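Local coordinates for TSC1 N-terminal domain (Chaetomium thermophilum, PDB 7A0M), which binds lysosomal phosphoinositides as part of TSC1, a step required for translocation of the TSC complex and regulation of mTORC1, at the interface of chains A and B. Numbering follows the deposited sequence. Chains: chain A/B, TSC1 N-terminal domain.

Contact 1 and contact 2 lie side by side in one two-fold symmetric interface between the C-terminal parts of the two copies, the centres of their C-alpha atoms about 11 Å apart. A:Phe382, in the 3-10 helix 380-383, belongs to both: its ring packs in contact 1, while its carbonyl faces chain B in contact 2. Contact 1 joins the two copies of segment 376-378 at the axis; contact 2 seats A:Tyr383 between helices 335-343 and 357-373 of chain B. Together they would hold two elongated domains end to end, although the structure alone does not show that this dimer forms in the full-length protein.

Contact 1: the interface of chains A and B. Residues chain A 331, 339, 376-378, 382; chain B 331, 376-378, 382.
A:Leu378 and B:His376 meet through their backbones, the leucine N donating to the histidine carbonyl O at 2.9 Å. The twin bond runs from B:Leu378 N to A:His376 O at 3.0 Å. This reciprocal pair forms an antiparallel beta bridge centred on A:Leu377 and B:Leu377, a sequence-independent link at the two-fold axis. The leucine side chains then reach across. A:Leu378, its CG anti to the backbone N (chi1 -179°), meets B:Tyr331 tip to tip, with methyl CD2 3.7 Å from ring carbon CE1 and methyl CD1 near the phenol oxygen. CD1 also lies 3.9 Å from CE2 of B:Phe382, whose side chain crosses the leucine at about a right angle. On the opposite side of the axis, B:Leu378 CD2 touches both A:Tyr331 CE1 and, at 3.9 Å, A:Val339 CG1. The two Phe382 side chains run antiparallel alongside each other, A:Phe382 CE1 coming within 3.7 Å of B:Phe382 CD1. Behind this shell, the A:Tyr331 hydroxyl OH donates at 2.7 Å to A:Leu377 O, in the carbonyl plane on a lone pair. The tyrosine thus ties the bridging segment to helix 323-333 and steadies the ring that meets the partner's leucine. A:Val339 CG2 abuts the A:Phe382 ring edge in plane. The site joins the two copies of the deposited dimer by a backbone bridge flanked by apolar side chains, and may serve self-association of the domain.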
loop_
_atom_site.group_PDB
_atom_site.type_symbol
_atom_site.label_atom_id
_atom_site.label_comp_id
_atom_site.label_asym_id
_atom_site.label_seq_id
_atom_site.Cartn_x
_atom_site.Cartn_y
_atom_site.Cartn_z
ATOM N N TYR A 331 4.265 9.883 -6.920
ATOM C CA TYR A 331 3.852 9.401 -5.609
ATOM C C TYR A 331 5.050 9.056 -4.734
ATOM O O TYR A 331 4.979 9.188 -3.508
ATOM C CB TYR A 331 2.938 8.186 -5.771
ATOM C CG TYR A 331 2.486 7.565 -4.470
ATOM C CD1 TYR A 331 1.484 8.154 -3.710
ATOM C CD2 TYR A 331 3.052 6.384 -4.007
ATOM C CE1 TYR A 331 1.062 7.588 -2.521
ATOM C CE2 TYR A 331 2.637 5.811 -2.819
ATOM C CZ TYR A 331 1.642 6.418 -2.081
ATOM O OH TYR A 331 1.224 5.854 -0.898
ATOM N N VAL A 339 -1.465 13.284 -3.780
ATOM C CA VAL A 339 -2.828 12.856 -3.482
ATOM C C VAL A 339 -3.700 14.051 -3.124
ATOM O O VAL A 339 -4.923 14.013 -3.310
ATOM C CB VAL A 339 -2.838 11.792 -2.368
ATOM C CG1 VAL A 339 -1.921 10.633 -2.732
ATOM C CG2 VAL A 339 -2.435 12.402 -1.031
ATOM N N HIS A 376 -0.002 0.728 -5.318
ATOM C CA HIS A 376 1.009 1.355 -4.478
ATOM C C HIS A 376 0.678 1.190 -3.003
ATOM O O HIS A 376 -0.473 1.350 -2.588
ATOM C CB HIS A 376 1.157 2.841 -4.818
ATOM C CG HIS A 376 1.796 3.089 -6.149
ATOM N ND1 HIS A 376 1.104 2.985 -7.337
ATOM C CD2 HIS A 376 3.064 3.422 -6.481
ATOM C CE1 HIS A 376 1.918 3.251 -8.342
ATOM N NE2 HIS A 376 3.113 3.518 -7.851
ATOM N N LEU A 377 1.704 0.865 -2.221
ATOM C CA LEU A 377 1.582 0.779 -0.776
ATOM C C LEU A 377 1.416 2.170 -0.169
ATOM O O LEU A 377 1.686 3.192 -0.806
ATOM C CB LEU A 377 2.816 0.104 -0.175
ATOM C CG LEU A 377 3.159 -1.315 -0.625
ATOM C CD1 LEU A 377 4.605 -1.637 -0.286
ATOM C CD2 LEU A 377 2.225 -2.313 0.035
ATOM N N LEU A 378 0.955 2.198 1.081
ATOM C CA LEU A 378 0.920 3.448 1.829
ATOM C C LEU A 378 2.332 4.010 1.958
ATOM O O LEU A 378 3.271 3.292 2.313
ATOM C CB LEU A 378 0.301 3.227 3.208
ATOM C CG LEU A 378 0.182 4.469 4.095
ATOM C CD1 LEU A 378 -0.805 5.461 3.496
ATOM C CD2 LEU A 378 -0.224 4.090 5.512
ATOM N N PHE A 382 3.468 9.659 4.918
ATOM C CA PHE A 382 2.224 9.853 5.649
ATOM C C PHE A 382 2.389 9.637 7.149
ATOM O O PHE A 382 1.490 10.009 7.911
ATOM C CB PHE A 382 1.139 8.930 5.086
ATOM C CG PHE A 382 0.651 9.334 3.719
ATOM C CD1 PHE A 382 -0.202 10.416 3.565
ATOM C CD2 PHE A 382 1.053 8.640 2.589
ATOM C CE1 PHE A 382 -0.650 10.793 2.309
ATOM C CE2 PHE A 382 0.611 9.014 1.333
ATOM C CZ PHE A 382 -0.240 10.090 1.194
ATOM N N TYR B 331 -7.107 1.404 9.911
ATOM C CA TYR B 331 -6.707 2.040 8.663
ATOM C C TYR B 331 -7.823 1.992 7.627
ATOM O O TYR B 331 -7.932 2.899 6.793
ATOM C CB TYR B 331 -5.443 1.368 8.126
ATOM C CG TYR B 331 -4.966 1.895 6.793
ATOM C CD1 TYR B 331 -4.293 3.106 6.703
ATOM C CD2 TYR B 331 -5.174 1.173 5.626
ATOM C CE1 TYR B 331 -3.849 3.589 5.486
ATOM C CE2 TYR B 331 -4.736 1.647 4.405
ATOM C CZ TYR B 331 -4.074 2.855 4.342
ATOM O OH TYR B 331 -3.634 3.328 3.127
ATOM N N HIS B 376 -0.429 -2.636 3.318
ATOM C CA HIS B 376 -1.674 -1.962 2.980
ATOM C C HIS B 376 -1.487 -1.008 1.810
ATOM O O HIS B 376 -0.515 -0.247 1.759
ATOM C CB HIS B 376 -2.228 -1.208 4.192
ATOM C CG HIS B 376 -2.753 -2.109 5.267
ATOM N ND1 HIS B 376 -1.931 -2.755 6.164
ATOM C CD2 HIS B 376 -4.017 -2.483 5.578
ATOM C CE1 HIS B 376 -2.665 -3.483 6.987
ATOM N NE2 HIS B 376 -3.935 -3.334 6.653
ATOM N N LEU B 377 -2.437 -1.054 0.879
ATOM C CA LEU B 377 -2.467 -0.143 -0.253
ATOM C C LEU B 377 -2.853 1.263 0.198
ATOM O O LEU B 377 -3.370 1.472 1.301
ATOM C CB LEU B 377 -3.459 -0.636 -1.307
ATOM C CG LEU B 377 -3.218 -2.027 -1.894
ATOM C CD1 LEU B 377 -4.480 -2.535 -2.575
ATOM C CD2 LEU B 377 -2.051 -2.005 -2.866
ATOM N N LEU B 378 -2.590 2.236 -0.672
ATOM C CA LEU B 378 -3.059 3.595 -0.436
ATOM C C LEU B 378 -4.581 3.620 -0.345
ATOM O O LEU B 378 -5.277 3.051 -1.192
ATOM C CB LEU B 378 -2.579 4.523 -1.552
ATOM C CG LEU B 378 -2.989 5.993 -1.430
ATOM C CD1 LEU B 378 -2.324 6.645 -0.225
ATOM C CD2 LEU B 378 -2.665 6.755 -2.707
ATOM N N PHE B 382 -7.573 9.192 0.948
ATOM C CA PHE B 382 -6.538 10.181 0.683
ATOM C C PHE B 382 -6.802 10.955 -0.605
ATOM O O PHE B 382 -6.175 11.996 -0.820
ATOM C CB PHE B 382 -5.162 9.509 0.645
ATOM C CG PHE B 382 -4.681 9.037 1.995
ATOM C CD1 PHE B 382 -4.211 9.940 2.936
ATOM C CD2 PHE B 382 -4.701 7.690 2.323
ATOM C CE1 PHE B 382 -3.773 9.508 4.176
ATOM C CE2 PHE B 382 -4.264 7.255 3.562
ATOM C CZ PHE B 382 -3.800 8.166 4.488
#

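Contact 2: the interface of chains A and B. Residues chain A 382-384; chain B 339, 342-343, 366, 370.
A:Tyr383 packs its ring against B:Ile342, the two side chains lying alongside and pointing the same way. The isoleucine methyl CG2 sits over one ring face in a CH-pi contact, 3.9 Å from the centroid and offset toward the rim. CG2 is anti to its own backbone N, while the other branch extends CD1 to 3.8 Å from A:Tyr383 CE1. B:Val339 CG1 adds a looser contact at CE1. Beside the ring, next to CD2 and CE2, B:Glu370 brings OE2 to 3.8 Å from A:Tyr383 CD2, the carboxylate turned 89° from the ring plane.

The polar contacts gather around the tyrosine carbonyl. B:Arg366, bent at chi3 (-82°), donates from NH1 to A:Tyr383 O at 3.2 Å, nearly along the C=O axis but with the oxygen tilted out of the guanidinium plane. The same NH1 gives a hydrogen bond to B:Arg343 O at 2.8 Å, this acceptor lying close to the guanidinium plane, and the end of helix 335-343 thereby steadies the arginine. An alanine in place of B:Arg366 would probably leave both carbonyls without this shared donor and open a gap beside A:Tyr383 CB, where the arginine CD now packs. A:Glu384 OE2, 5.1 Å from B:Arg366 NE, is too far for a salt bridge.

Water also links the chains: water 1 lies 2.9 Å from A:Glu384 O and 2.8 Å from B:Arg343 NH1, at the edge of the guanidinium and in its plane.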
loop_
_atom_site.group_PDB
_atom_site.type_symbol
_atom_site.label_atom_id
_atom_site.label_comp_id
_atom_site.label_asym_id
_atom_site.label_seq_id
_atom_site.Cartn_x
_atom_site.Cartn_y
_atom_site.Cartn_z
ATOM N N PHE A 382 3.468 9.659 4.918
ATOM C CA PHE A 382 2.224 9.853 5.649
ATOM C C PHE A 382 2.389 9.637 7.149
ATOM O O PHE A 382 1.490 10.009 7.911
ATOM C CB PHE A 382 1.139 8.930 5.086
ATOM C CG PHE A 382 0.651 9.334 3.719
ATOM C CD1 PHE A 382 -0.202 10.416 3.565
ATOM C CD2 PHE A 382 1.053 8.640 2.589
ATOM C CE1 PHE A 382 -0.650 10.793 2.309
ATOM C CE2 PHE A 382 0.611 9.014 1.333
ATOM C CZ PHE A 382 -0.240 10.090 1.194
ATOM N N TYR A 383 3.503 9.049 7.588
ATOM C CA TYR A 383 3.820 8.925 9.004
ATOM C C TYR A 383 4.741 10.024 9.496
ATOM O O TYR A 383 5.062 10.052 10.685
ATOM C CB TYR A 383 4.564 7.613 9.273
ATOM C CG TYR A 383 3.812 6.316 9.144
ATOM C CD1 TYR A 383 2.432 6.277 9.060
ATOM C CD2 TYR A 383 4.504 5.114 9.098
ATOM C CE1 TYR A 383 1.762 5.070 8.940
ATOM C CE2 TYR A 383 3.847 3.914 8.979
ATOM C CZ TYR A 383 2.478 3.896 8.900
ATOM O OH TYR A 383 1.837 2.688 8.781
ATOM N N GLU A 384 5.145 10.951 8.638
ATOM C CA GLU A 384 6.273 11.792 9.011
ATOM C C GLU A 384 6.053 13.266 8.711
ATOM O O GLU A 384 6.558 14.133 9.430
ATOM C CB GLU A 384 7.532 11.296 8.294
ATOM C CG GLU A 384 8.645 10.830 9.209
ATOM C CD GLU A 384 9.602 9.886 8.506
ATOM O OE1 GLU A 384 9.140 9.091 7.661
ATOM O OE2 GLU A 384 10.816 9.948 8.783
ATOM N N VAL B 339 -3.095 7.589 10.410
ATOM C CA VAL B 339 -1.712 7.910 10.068
ATOM C C VAL B 339 -1.301 9.241 10.684
ATOM O O VAL B 339 -0.113 9.471 10.938
ATOM C CB VAL B 339 -1.510 7.902 8.541
ATOM C CG1 VAL B 339 -1.972 6.578 7.948
ATOM C CG2 VAL B 339 -2.238 9.072 7.890
ATOM N N ILE B 342 -0.091 8.330 14.123
ATOM C CA ILE B 342 1.269 7.814 14.021
ATOM C C ILE B 342 2.245 8.934 13.681
ATOM O O ILE B 342 3.391 8.933 14.149
ATOM C CB ILE B 342 1.325 6.677 12.983
ATOM C CG1 ILE B 342 0.440 5.510 13.421
ATOM C CG2 ILE B 342 2.757 6.203 12.765
ATOM C CD1 ILE B 342 0.352 4.397 12.399
ATOM N N ARG B 343 1.811 9.915 12.886
ATOM C CA ARG B 343 2.702 11.008 12.512
ATOM C C ARG B 343 3.000 11.912 13.698
ATOM O O ARG B 343 4.160 12.257 13.954
ATOM C CB ARG B 343 2.089 11.839 11.384
ATOM C CG ARG B 343 2.967 13.015 10.977
ATOM C CD ARG B 343 2.262 13.963 10.026
ATOM N NE ARG B 343 1.113 14.608 10.658
ATOM C CZ ARG B 343 1.185 15.728 11.373
ATOM N NH1 ARG B 343 2.354 16.329 11.551
ATOM N NH2 ARG B 343 0.091 16.248 11.912
ATOM N N ARG B 366 6.425 4.756 14.857
ATOM C CA ARG B 366 6.556 4.719 13.403
ATOM C C ARG B 366 7.353 3.504 12.951
ATOM O O ARG B 366 6.945 2.787 12.029
ATOM C CB ARG B 366 7.219 6.002 12.906
ATOM C CG ARG B 366 6.324 7.216 12.914
ATOM C CD ARG B 366 6.981 8.349 12.158
ATOM N NE ARG B 366 7.946 9.084 12.967
ATOM C CZ ARG B 366 7.674 10.229 13.585
ATOM N NH1 ARG B 366 6.466 10.767 13.485
ATOM N NH2 ARG B 366 8.609 10.835 14.302
ATOM N N GLU B 370 6.021 0.167 10.511
ATOM C CA GLU B 370 6.505 -0.025 9.147
ATOM C C GLU B 370 6.025 -1.346 8.559
ATOM O O GLU B 370 5.658 -1.412 7.380
ATOM C CB GLU B 370 8.032 0.048 9.121
ATOM C CG GLU B 370 8.583 1.461 9.029
ATOM C CD GLU B 370 8.231 2.138 7.718
ATOM O OE1 GLU B 370 8.721 1.677 6.665
ATOM O OE2 GLU B 370 7.464 3.125 7.740
HETATM O O HOH W 1 5.055 15.786 11.240
#